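Local coordinates for protein AT-less polyketide synthase (Streptomyces platensis subsp. rosaceus, PDB 4QYR) that probably catalyses decarboxylative chain-extending condensations as a ketosynthase domain of the AT-less type I polyketide synthase for the antibiotic isomigrastatin, at residues A286-A291 and D322-A327; A10-A15 and D254-W259. All blocks are in the same frame, centred on the assembly; numbering follows the deposited sequence.

Interaction 1: A286-A291 and D322-A327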
loop_
_atom_site.group_PDB
_atom_site.type_symbol
_atom_site.label_atom_id
_atom_site.label_comp_id
_atom_site.label_asym_id
_atom_site.label_seq_id
_atom_site.Cartn_x
_atom_site.Cartn_y
_atom_site.Cartn_z
ATOM N N ALA A 286 -6.731 -21.461 -2.177
ATOM C CA ALA A 286 -5.976 -21.365 -0.929
ATOM C C ALA A 286 -6.386 -20.132 -0.155
ATOM O O ALA A 286 -6.463 -20.150 1.067
ATOM C CB ALA A 286 -4.518 -21.343 -1.211
ATOM N N LEU A 287 -6.661 -19.072 -0.910
ATOM C CA LEU A 287 -7.142 -17.796 -0.408
ATOM C C LEU A 287 -8.433 -17.932 0.352
ATOM O O LEU A 287 -8.535 -17.528 1.497
ATOM C CB LEU A 287 -7.362 -16.825 -1.566
ATOM C CG LEU A 287 -8.016 -15.485 -1.248
ATOM C CD1 LEU A 287 -6.966 -14.538 -0.708
ATOM C CD2 LEU A 287 -8.656 -14.892 -2.465
ATOM N N ILE A 288 -9.435 -18.484 -0.318
ATOM C CA ILE A 288 -10.762 -18.640 0.258
ATOM C C ILE A 288 -10.725 -19.474 1.522
ATOM O O ILE A 288 -11.278 -19.052 2.543
ATOM C CB ILE A 288 -11.718 -19.261 -0.752
ATOM C CG1 ILE A 288 -11.936 -18.260 -1.880
ATOM C CG2 ILE A 288 -13.046 -19.599 -0.100
ATOM C CD1 ILE A 288 -12.348 -18.891 -3.142
ATOM N N GLN A 289 -10.053 -20.625 1.470
ATOM C CA GLN A 289 -9.920 -21.474 2.649
ATOM C C GLN A 289 -9.304 -20.732 3.809
ATOM O O GLN A 289 -9.676 -20.937 4.965
ATOM C CB GLN A 289 -9.083 -22.695 2.334
ATOM C CG GLN A 289 -9.568 -23.390 1.110
ATOM C CD GLN A 289 -8.964 -24.747 0.953
ATOM O OE1 GLN A 289 -8.411 -25.307 1.901
ATOM N NE2 GLN A 289 -9.064 -25.298 -0.250
ATOM N N ASP A 290 -8.349 -19.874 3.484
ATOM C CA ASP A 290 -7.705 -19.036 4.471
ATOM C C ASP A 290 -8.739 -18.096 5.128
ATOM O O ASP A 290 -8.793 -17.975 6.348
ATOM C CB ASP A 290 -6.568 -18.267 3.801
ATOM C CG ASP A 290 -5.722 -17.491 4.775
ATOM O OD1 ASP A 290 -5.848 -17.756 5.984
ATOM O OD2 ASP A 290 -4.929 -16.618 4.332
ATOM N N ALA A 291 -9.583 -17.458 4.324
ATOM C CA ALA A 291 -10.499 -16.460 4.853
ATOM C C ALA A 291 -11.656 -17.130 5.536
ATOM O O ALA A 291 -12.267 -16.572 6.458
ATOM C CB ALA A 291 -11.003 -15.554 3.762
ATOM N N ASP A 322 -15.567 -23.946 -5.728
ATOM C CA ASP A 322 -16.095 -25.266 -5.453
ATOM C C ASP A 322 -15.065 -26.104 -4.730
ATOM O O ASP A 322 -15.344 -26.718 -3.704
ATOM C CB ASP A 322 -16.514 -25.965 -6.746
ATOM C CG ASP A 322 -17.442 -27.138 -6.492
ATOM O OD1 ASP A 322 -18.325 -27.012 -5.606
ATOM O OD2 ASP A 322 -17.305 -28.179 -7.174
ATOM N N SER A 323 -13.863 -26.110 -5.282
ATOM C CA SER A 323 -12.751 -26.870 -4.742
ATOM C C SER A 323 -12.472 -26.498 -3.286
ATOM O O SER A 323 -12.171 -27.351 -2.459
ATOM C CB SER A 323 -11.518 -26.638 -5.608
ATOM O OG SER A 323 -10.364 -27.173 -5.003
ATOM N N ALA A 324 -12.611 -25.215 -2.982
ATOM C CA ALA A 324 -12.374 -24.687 -1.643
ATOM C C ALA A 324 -13.448 -25.066 -0.625
ATOM O O ALA A 324 -13.131 -25.507 0.474
ATOM C CB ALA A 324 -12.251 -23.186 -1.708
ATOM N N TYR A 325 -14.716 -24.865 -0.968
ATOM C CA TYR A 325 -15.781 -25.198 -0.033
ATOM C C TYR A 325 -15.775 -26.688 0.188
ATOM O O TYR A 325 -16.109 -27.162 1.274
ATOM C CB TYR A 325 -17.152 -24.738 -0.534
ATOM C CG TYR A 325 -17.440 -23.272 -0.279
ATOM C CD1 TYR A 325 -16.460 -22.431 0.222
ATOM C CD2 TYR A 325 -18.691 -22.734 -0.528
ATOM C CE1 TYR A 325 -16.708 -21.086 0.455
ATOM C CE2 TYR A 325 -18.959 -21.396 -0.292
ATOM C CZ TYR A 325 -17.957 -20.570 0.200
ATOM O OH TYR A 325 -18.208 -19.229 0.433
ATOM N N ARG A 326 -15.376 -27.422 -0.847
ATOM C CA ARG A 326 -15.351 -28.876 -0.795
ATOM C C ARG A 326 -14.274 -29.299 0.189
ATOM O O ARG A 326 -14.494 -30.150 1.042
ATOM C CB ARG A 326 -15.106 -29.464 -2.190
ATOM C CG ARG A 326 -15.271 -30.969 -2.277
ATOM C CD ARG A 326 -15.344 -31.456 -3.722
ATOM N NE ARG A 326 -14.137 -31.129 -4.478
ATOM C CZ ARG A 326 -14.134 -30.527 -5.667
ATOM N NH1 ARG A 326 -15.279 -30.187 -6.243
ATOM N NH2 ARG A 326 -12.985 -30.259 -6.279
ATOM N N ALA A 327 -13.115 -28.664 0.082
ATOM C CA ALA A 327 -12.015 -28.912 1.001
ATOM C C ALA A 327 -12.413 -28.574 2.424
ATOM O O ALA A 327 -12.006 -29.246 3.376
ATOM C CB ALA A 327 -10.801 -28.108 0.597
#

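Interaction 2: A10-A15 and D254-W259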
loop_
_atom_site.group_PDB
_atom_site.type_symbol
_atom_site.label_atom_id
_atom_site.label_comp_id
_atom_site.label_asym_id
_atom_site.label_seq_id
_atom_site.Cartn_x
_atom_site.Cartn_y
_atom_site.Cartn_z
ATOM N N ALA A 10 -17.243 -4.332 12.634
ATOM C CA ALA A 10 -18.465 -3.795 12.083
ATOM C C ALA A 10 -18.207 -2.814 10.940
ATOM O O ALA A 10 -17.266 -2.024 10.979
ATOM C CB ALA A 10 -19.255 -3.118 13.175
ATOM N N ILE A 11 -19.045 -2.866 9.914
ATOM C CA ILE A 11 -19.115 -1.762 8.965
ATOM C C ILE A 11 -20.224 -0.832 9.422
ATOM O O ILE A 11 -21.407 -1.201 9.388
ATOM C CB ILE A 11 -19.387 -2.241 7.531
ATOM C CG1 ILE A 11 -18.324 -3.258 7.124
ATOM C CG2 ILE A 11 -19.461 -1.053 6.563
ATOM C CD1 ILE A 11 -18.458 -3.754 5.733
ATOM N N VAL A 12 -19.842 0.369 9.844
ATOM C CA VAL A 12 -20.769 1.271 10.522
ATOM C C VAL A 12 -21.216 2.466 9.709
ATOM O O VAL A 12 -21.986 3.289 10.207
ATOM C CB VAL A 12 -20.159 1.842 11.806
ATOM C CG1 VAL A 12 -19.814 0.741 12.787
ATOM C CG2 VAL A 12 -18.940 2.667 11.450
ATOM N N GLY A 13 -20.714 2.595 8.489
ATOM C CA GLY A 13 -21.125 3.702 7.643
ATOM C C GLY A 13 -20.668 3.439 6.241
ATOM O O GLY A 13 -19.642 2.774 6.033
ATOM N N ALA A 14 -21.407 3.946 5.266
ATOM C CA ALA A 14 -21.059 3.628 3.891
ATOM C C ALA A 14 -21.539 4.649 2.891
ATOM O O ALA A 14 -22.551 5.327 3.107
ATOM C CB ALA A 14 -21.602 2.271 3.533
ATOM N N ALA A 15 -20.818 4.748 1.781
ATOM C CA ALA A 15 -21.240 5.604 0.674
ATOM C C ALA A 15 -20.631 5.143 -0.634
ATOM O O ALA A 15 -19.534 4.571 -0.657
ATOM C CB ALA A 15 -20.863 7.045 0.937
ATOM N N ASP A 254 -22.076 1.504 21.512
ATOM C CA ASP A 254 -22.230 2.891 21.093
ATOM C C ASP A 254 -23.457 3.077 20.219
ATOM O O ASP A 254 -23.758 4.184 19.790
ATOM C CB ASP A 254 -20.981 3.366 20.350
ATOM C CG ASP A 254 -19.741 3.367 21.234
ATOM O OD1 ASP A 254 -19.900 3.265 22.479
ATOM O OD2 ASP A 254 -18.614 3.470 20.685
ATOM N N GLY A 255 -24.170 1.992 19.963
ATOM C CA GLY A 255 -25.352 2.052 19.124
ATOM C C GLY A 255 -25.138 2.668 17.751
ATOM O O GLY A 255 -25.961 3.469 17.305
ATOM N N ASP A 256 -24.032 2.310 17.091
ATOM C CA ASP A 256 -23.833 2.661 15.694
ATOM C C ASP A 256 -24.810 1.852 14.831
ATOM O O ASP A 256 -25.256 0.770 15.233
ATOM C CB ASP A 256 -22.390 2.398 15.246
ATOM C CG ASP A 256 -21.361 3.273 15.971
ATOM O OD1 ASP A 256 -21.298 4.496 15.717
ATOM O OD2 ASP A 256 -20.577 2.724 16.776
ATOM N N ALA A 257 -25.143 2.374 13.651
ATOM C CA ALA A 257 -26.022 1.675 12.714
ATOM C C ALA A 257 -25.223 0.746 11.792
ATOM O O ALA A 257 -24.658 1.178 10.789
ATOM C CB ALA A 257 -26.805 2.664 11.905
ATOM N N ILE A 258 -25.192 -0.536 12.132
ATOM C CA ILE A 258 -24.299 -1.482 11.477
ATOM C C ILE A 258 -24.826 -2.010 10.143
ATOM O O ILE A 258 -25.974 -2.454 10.037
ATOM C CB ILE A 258 -24.005 -2.655 12.420
ATOM C CG1 ILE A 258 -23.395 -2.114 13.716
ATOM C CG2 ILE A 258 -23.096 -3.640 11.761
ATOM C CD1 ILE A 258 -23.161 -3.135 14.768
ATOM N N TRP A 259 -23.977 -1.940 9.123
ATOM C CA TRP A 259 -24.322 -2.435 7.806
ATOM C C TRP A 259 -24.091 -3.929 7.727
ATOM O O TRP A 259 -24.843 -4.662 7.075
ATOM C CB TRP A 259 -23.491 -1.756 6.740
ATOM C CG TRP A 259 -23.921 -0.401 6.397
ATOM C CD1 TRP A 259 -23.659 0.739 7.086
ATOM C CD2 TRP A 259 -24.659 -0.012 5.243
ATOM N NE1 TRP A 259 -24.210 1.819 6.444
ATOM C CE2 TRP A 259 -24.830 1.383 5.307
ATOM C CE3 TRP A 259 -25.201 -0.712 4.168
ATOM C CZ2 TRP A 259 -25.521 2.093 4.345
ATOM C CZ3 TRP A 259 -25.897 -0.006 3.209
ATOM C CH2 TRP A 259 -26.047 1.384 3.301
#

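Interaction 1: A286-A291 and D322-A327
Ile288 and Gln289 on one helix meet Ala324, Tyr325 and Ala327 on another, and Ala324 is where the two halves of the contact join. Its CB lies 4.0 Å from CG2 of Ile288 and 3.9 Å from CG of Gln289. In Ile288, CG2 stands anti to the backbone N, the rotamer that carries this branch across to the second helix. CG2 of Ile288 also reaches CE1 of the Tyr325 ring, again at 4.0 Å, with the two side chains crossing at about a right angle. Gln289 works differently: beyond CG its chain is extended, and the amide ends over the second helix, with NE2 3.4 Å from CB of Ala327 and 3.6 Å from CA of Ala324. The amide therefore packs against alanine carbon here, and no hydrogen bond joins the segments.

Behind these side chains the axes of the short segments approach to 8.8 Å at an angle of 41° between their N-to-C directions, with Gln289 CA and Ala324 CA 5.9 Å apart. Alanine at the nearest point suits that spacing. Within 322-327 a salt bridge from Arg326 NH1 to Asp322 OD2 spans one turn, on the flank turned from the partner helix.

Helix 281-291 in turn rests on the ketosynthase sheet, where Leu287, Ile288 and Ala291 touch His431 of strand 428-435, and Asp290 and Ala291 touch Ala266 of strand 260-269. Tyr325 also packs on Pro297 and Ile300 in the loop that follows helix 281-291. The pair is thus helix-on-helix packing in the C-terminal half of the thiolase-like fold. Its chemistry implies cohesion by van der Waals contact, fixed by side-chain shape rather than by directional bonds.

Interaction 2: A10-A15 and D254-W259
Trp259 has CG anti to its own carbonyl carbon and beside the backbone N (chi1 -78°), and a second torsion not far from a right angle turns the indole so that one face meets CB of Ala14. Val12 places CG1 in the equivalent position, where it meets CB of Asp256 at 3.9 Å. CB of Ala14 sits 4.0 Å from the centroid of the five-membered ring of Trp259 and nearer the rim, a CH-pi contact. The carbonyl oxygen of Ile11 lies instead in the plane of the ring, at its edge. That oxygen takes the one hydrogen bond between the segments, from Trp259 N at 2.7 Å. The bond is straight at the hydrogen (166°) and runs nearly along the C=O axis, the angle at the oxygen being 176°. A weaker CA-H...O approach from Ile258 CA, at 3.6 Å, reaches the same acceptor.

The loop belongs to the connection between the N-terminal and C-terminal ketoacyl-synthase halves of the thiolase-like fold. It passes the end of strand 9-17, so that strands 239-247 and 260-269 flank that strand, each antiparallel to it. Gly255, with positive phi, closes helix 248-253 in a Schellman motif, and the following residues run on to meet strand 9-17. Ile258 reaches Ala10 through CG2, 4.1 Å from the alanine CB, while CG2 of Ile11 touches CB of Trp259, the two side chains crossing at about a right angle.

The polar ends are met from outside the pair. Asn105 OD1 accepts from both Trp259 NE1 and Ala14 N, which ties the indole edge and the strand to one group, and Asp256 OD1 is hydrogen-bonded to Tyr108 OH. Arg592, far along the chain, donates from NH2 to Ala257 O and makes a cation-pi contact with Trp259.

The two contacts lie in one ketosynthase domain, their centres 29 Å apart and their nearest atoms about 14 Å apart, so they do not touch. Along the chain they come in series: interaction 2, between 10-15 and 254-259, closes before interaction 1 opens at 286. Strand 260-269 bridges them, since it follows directly on the loop of interaction 2, pairs with strand 9-17 and touches helix 281-291 of interaction 1. Interaction 2 is buried within the central sheet region, whereas interaction 1 is partly buried and farther from the centre. Interaction 2 sets a connecting loop on a central strand, and interaction 1 packs two helices beside the same sheet.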